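Local coordinates for protein CRISPR-associated endoribonuclease Cas6 1 (Methanocaldococcus jannaschii DSM 2661, PDB 5YI6) that probably cleaves CRISPR repeat transcripts as an RNA-binding endoribonuclease, helping to produce the crRNAs of antiviral defence, at residues Ser132-Lys137 with Glu160-Asn165. Numbering follows the deposited sequence.
Sequences SPIYLK and ENLKNN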
ATOM      1  N   SER A 132       0.800  -4.645  -2.451  1.00 15.45           N
ATOM      2  CA  SER A 132       0.754  -3.665  -3.517  1.00 12.38           C
ATOM      3  C   SER A 132       2.210  -3.467  -3.957  1.00 14.15           C
ATOM      4  O   SER A 132       3.140  -3.575  -3.124  1.00 14.83           O
ATOM      5  CB  SER A 132       0.099  -2.339  -3.111  1.00 12.88           C
ATOM      6  OG  SER A 132       0.639  -1.810  -1.908  1.00 13.27           O
ATOM      7  N   PRO A 133       2.456  -3.285  -5.246  1.00 17.81           N
ATOM      8  CA  PRO A 133       3.850  -3.327  -5.726  1.00 17.93           C
ATOM      9  C   PRO A 133       4.640  -2.100  -5.264  1.00 18.23           C
ATOM     10  O   PRO A 133       4.083  -1.045  -4.951  1.00 12.99           O
ATOM     11  CB  PRO A 133       3.711  -3.368  -7.256  1.00 21.63           C
ATOM     12  CG  PRO A 133       2.390  -2.696  -7.559  1.00 19.18           C
ATOM     13  CD  PRO A 133       1.481  -3.131  -6.353  1.00 17.33           C
ATOM     14  N   ILE A 134       5.980  -2.255  -5.269  1.00 17.96           N
ATOM     15  CA  ILE A 134       6.915  -1.247  -4.756  1.00 15.03           C
ATOM     16  C   ILE A 134       7.314  -0.321  -5.885  1.00 13.97           C
ATOM     17  O   ILE A 134       7.684  -0.771  -6.978  1.00 20.53           O
ATOM     18  CB  ILE A 134       8.140  -1.914  -4.108  1.00 19.46           C
ATOM     19  CG1 ILE A 134       7.709  -2.550  -2.780  1.00 18.88           C
ATOM     20  CG2 ILE A 134       9.342  -0.905  -3.902  1.00 17.02           C
ATOM     21  CD1 ILE A 134       8.696  -3.584  -2.243  1.00 21.79           C
ATOM     22  N   TYR A 135       7.220   0.971  -5.613  1.00 14.63           N
ATOM     23  CA  TYR A 135       7.607   2.019  -6.535  1.00 15.65           C
ATOM     24  C   TYR A 135       8.873   2.667  -6.005  1.00 17.17           C
ATOM     25  O   TYR A 135       8.950   3.012  -4.823  1.00 16.66           O
ATOM     26  CB  TYR A 135       6.478   3.042  -6.654  1.00 16.42           C
ATOM     27  CG  TYR A 135       6.783   4.234  -7.524  1.00 18.64           C
ATOM     28  CD1 TYR A 135       7.042   4.087  -8.875  1.00 23.25           C
ATOM     29  CD2 TYR A 135       6.753   5.520  -7.005  1.00 25.63           C
ATOM     30  CE1 TYR A 135       7.302   5.222  -9.704  1.00 22.91           C
ATOM     31  CE2 TYR A 135       7.010   6.634  -7.813  1.00 30.24           C
ATOM     32  CZ  TYR A 135       7.268   6.470  -9.159  1.00 24.36           C
ATOM     33  OH  TYR A 135       7.507   7.558  -9.964  1.00 25.33           O
ATOM     34  N   LEU A 136       9.865   2.842  -6.882  1.00 16.85           N
ATOM     35  CA  LEU A 136      11.119   3.432  -6.436  1.00 16.28           C
ATOM     36  C   LEU A 136      11.727   4.137  -7.641  1.00 15.52           C
ATOM     37  O   LEU A 136      11.894   3.502  -8.673  1.00 19.23           O
ATOM     38  CB  LEU A 136      12.048   2.348  -5.906  1.00 18.20           C
ATOM     39  CG  LEU A 136      13.236   2.841  -5.096  1.00 21.63           C
ATOM     40  CD1 LEU A 136      12.812   3.485  -3.759  1.00 23.65           C
ATOM     41  CD2 LEU A 136      14.208   1.669  -4.906  1.00 21.22           C
ATOM     42  N   LYS A 137      11.983   5.429  -7.537  1.00 19.28           N
ATOM     43  CA  LYS A 137      12.386   6.156  -8.740  1.00 21.16           C
ATOM     44  C   LYS A 137      13.634   6.981  -8.464  1.00 18.98           C
ATOM     45  O   LYS A 137      13.981   7.272  -7.317  1.00 20.50           O
ATOM     46  CB  LYS A 137      11.235   7.045  -9.245  1.00 19.62           C
ATOM     47  CG  LYS A 137      10.903   8.124  -8.223  1.00 29.20           C
ATOM     48  CD  LYS A 137       9.929   9.149  -8.714  1.00 38.33           C
ATOM     49  CE  LYS A 137       9.784  10.229  -7.664  1.00 45.73           C
ATOM     50  NZ  LYS A 137      11.130  10.643  -7.187  1.00 50.14           N
ATOM     51  N   GLU A 160      20.295  -0.174  -2.386  1.00 18.51           N
ATOM     52  CA  GLU A 160      20.547   0.879  -1.416  1.00 20.47           C
ATOM     53  C   GLU A 160      19.466   1.944  -1.460  1.00 15.94           C
ATOM     54  O   GLU A 160      19.176   2.561  -0.434  1.00 20.33           O
ATOM     55  CB  GLU A 160      21.933   1.502  -1.643  1.00 25.10           C
ATOM     56  CG  GLU A 160      23.072   0.556  -1.187  1.00 29.94           C
ATOM     57  CD  GLU A 160      22.974   0.161   0.295  1.00 34.48           C
ATOM     58  OE1 GLU A 160      22.653   1.027   1.141  1.00 37.62           O
ATOM     59  OE2 GLU A 160      23.226  -1.019   0.622  1.00 32.86           O
ATOM     60  N   ASN A 161      18.876   2.195  -2.623  1.00 19.20           N
ATOM     61  CA  ASN A 161      17.831   3.209  -2.674  1.00 18.35           C
ATOM     62  C   ASN A 161      16.591   2.779  -1.893  1.00 18.24           C
ATOM     63  O   ASN A 161      15.959   3.609  -1.233  1.00 20.87           O
ATOM     64  CB  ASN A 161      17.484   3.554  -4.113  1.00 19.81           C
ATOM     65  CG  ASN A 161      18.469   4.562  -4.691  1.00 30.62           C
ATOM     66  OD1 ASN A 161      19.657   4.512  -4.370  1.00 30.74           O
ATOM     67  ND2 ASN A 161      17.993   5.470  -5.518  1.00 32.02           N
ATOM     68  N   LEU A 162      16.252   1.484  -1.934  1.00 16.96           N
ATOM     69  CA  LEU A 162      15.136   0.981  -1.114  1.00 15.61           C
ATOM     70  C   LEU A 162      15.447   1.137   0.381  1.00 16.95           C
ATOM     71  O   LEU A 162      14.597   1.589   1.174  1.00 16.89           O
ATOM     72  CB  LEU A 162      14.848  -0.489  -1.466  1.00 16.52           C
ATOM     73  CG  LEU A 162      13.528  -1.016  -0.838  1.00 16.53           C
ATOM     74  CD1 LEU A 162      12.338  -0.308  -1.539  1.00 17.42           C
ATOM     75  CD2 LEU A 162      13.402  -2.525  -0.966  1.00 19.95           C
ATOM     76  N   LYS A 163      16.673   0.763   0.788  1.00 18.01           N
ATOM     77  CA  LYS A 163      17.052   0.918   2.196  1.00 18.34           C
ATOM     78  C   LYS A 163      17.037   2.388   2.627  1.00 18.70           C
ATOM     79  O   LYS A 163      16.524   2.732   3.694  1.00 18.16           O
ATOM     80  CB  LYS A 163      18.435   0.310   2.436  1.00 19.84           C
ATOM     81  CG  LYS A 163      18.436  -1.243   2.337  1.00 22.48           C
ATOM     82  CD  LYS A 163      19.841  -1.805   2.449  1.00 23.94           C
ATOM     83  CE  LYS A 163      20.553  -1.249   3.661  1.00 23.11           C
ATOM     84  NZ  LYS A 163      21.849  -1.943   3.829  1.00 26.05           N
ATOM     85  N   ASN A 164      17.636   3.258   1.825  1.00 18.25           N
ATOM     86  CA  ASN A 164      17.752   4.655   2.217  1.00 23.81           C
ATOM     87  C   ASN A 164      16.403   5.341   2.209  1.00 19.52           C
ATOM     88  O   ASN A 164      16.148   6.211   3.049  1.00 19.11           O
ATOM     89  CB  ASN A 164      18.734   5.380   1.314  1.00 24.84           C
ATOM     90  CG  ASN A 164      20.160   4.959   1.595  1.00 29.68           C
ATOM     91  OD1 ASN A 164      20.483   4.630   2.741  1.00 29.91           O
ATOM     92  ND2 ASN A 164      21.020   4.985   0.577  1.00 28.54           N
ATOM     93  N   ASN A 165      15.521   4.954   1.295  1.00 21.53           N
ATOM     94  CA  ASN A 165      14.170   5.472   1.370  1.00 18.90           C
ATOM     95  C   ASN A 165      13.546   5.128   2.721  1.00 18.02           C
ATOM     96  O   ASN A 165      12.946   5.995   3.376  1.00 16.94           O
ATOM     97  CB  ASN A 165      13.318   4.894   0.233  1.00 21.40           C
ATOM     98  CG  ASN A 165      11.840   5.151   0.460  1.00 23.49           C
ATOM     99  OD1 ASN A 165      11.161   4.387   1.161  1.00 17.29           O
ATOM    100  ND2 ASN A 165      11.352   6.243  -0.090  1.00 22.23           N
TER
HETATM  101  O   HOH W   1      15.406   5.875  -5.351  1.00 52.53           O
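Leu136 and Leu162 meet with the same first torsion: in each, CG stands anti to the backbone N (chi1 -165° and -170°). Leu136, in the loop that joins strand 127-130 to strand 137-142, thus reaches the flank of helix 158-174 with both methyls. Its CD2 packs beside the peptide that joins Asn161 to Leu162, 3.6 Å from the backbone N of Leu162 and 3.9 Å from CB of Asn161, with CB of Leu162 slightly farther. The other methyl, CD1 of Leu136, lies 4.0 Å from the carbonyl O of Asn161. The same CD1 of Leu136 is 4.3 Å from CB of Asn165, one turn further along the helix.

Two residues earlier in the loop, Ile134 places its branch methyl CG2 against CD1 of Leu162 at 3.9 Å, the two side chains crossing at about a right angle. Phe226 and Met207 touch Ile134, and Phe184 of strand 182-195 touches Leu162, so the contact belongs to the apolar layer between helix and sheet in the C-terminal RAMP-like, ferredoxin-type half of the protein. Backbone hydrogen bonds of Ile134 with Ser205 and of Leu136 with Leu151 tie the loop to other parts of the chain.

A single water joins the segments at the margin beyond Leu136, donating to Lys137 O at 2.8 Å and accepting from Asn161 ND2 at 2.6 Å. Asn165 meets Leu136 through its CB, while its OD1 is hydrogen-bonded to NZ of Lys169, further along the same helix.

No direct hydrogen bond or salt bridge spans the two segments. Only Ile134 and Leu136 of the loop turn apolar side chains to the helix, so the contact is held by methyl packing, and its one polar link runs through water.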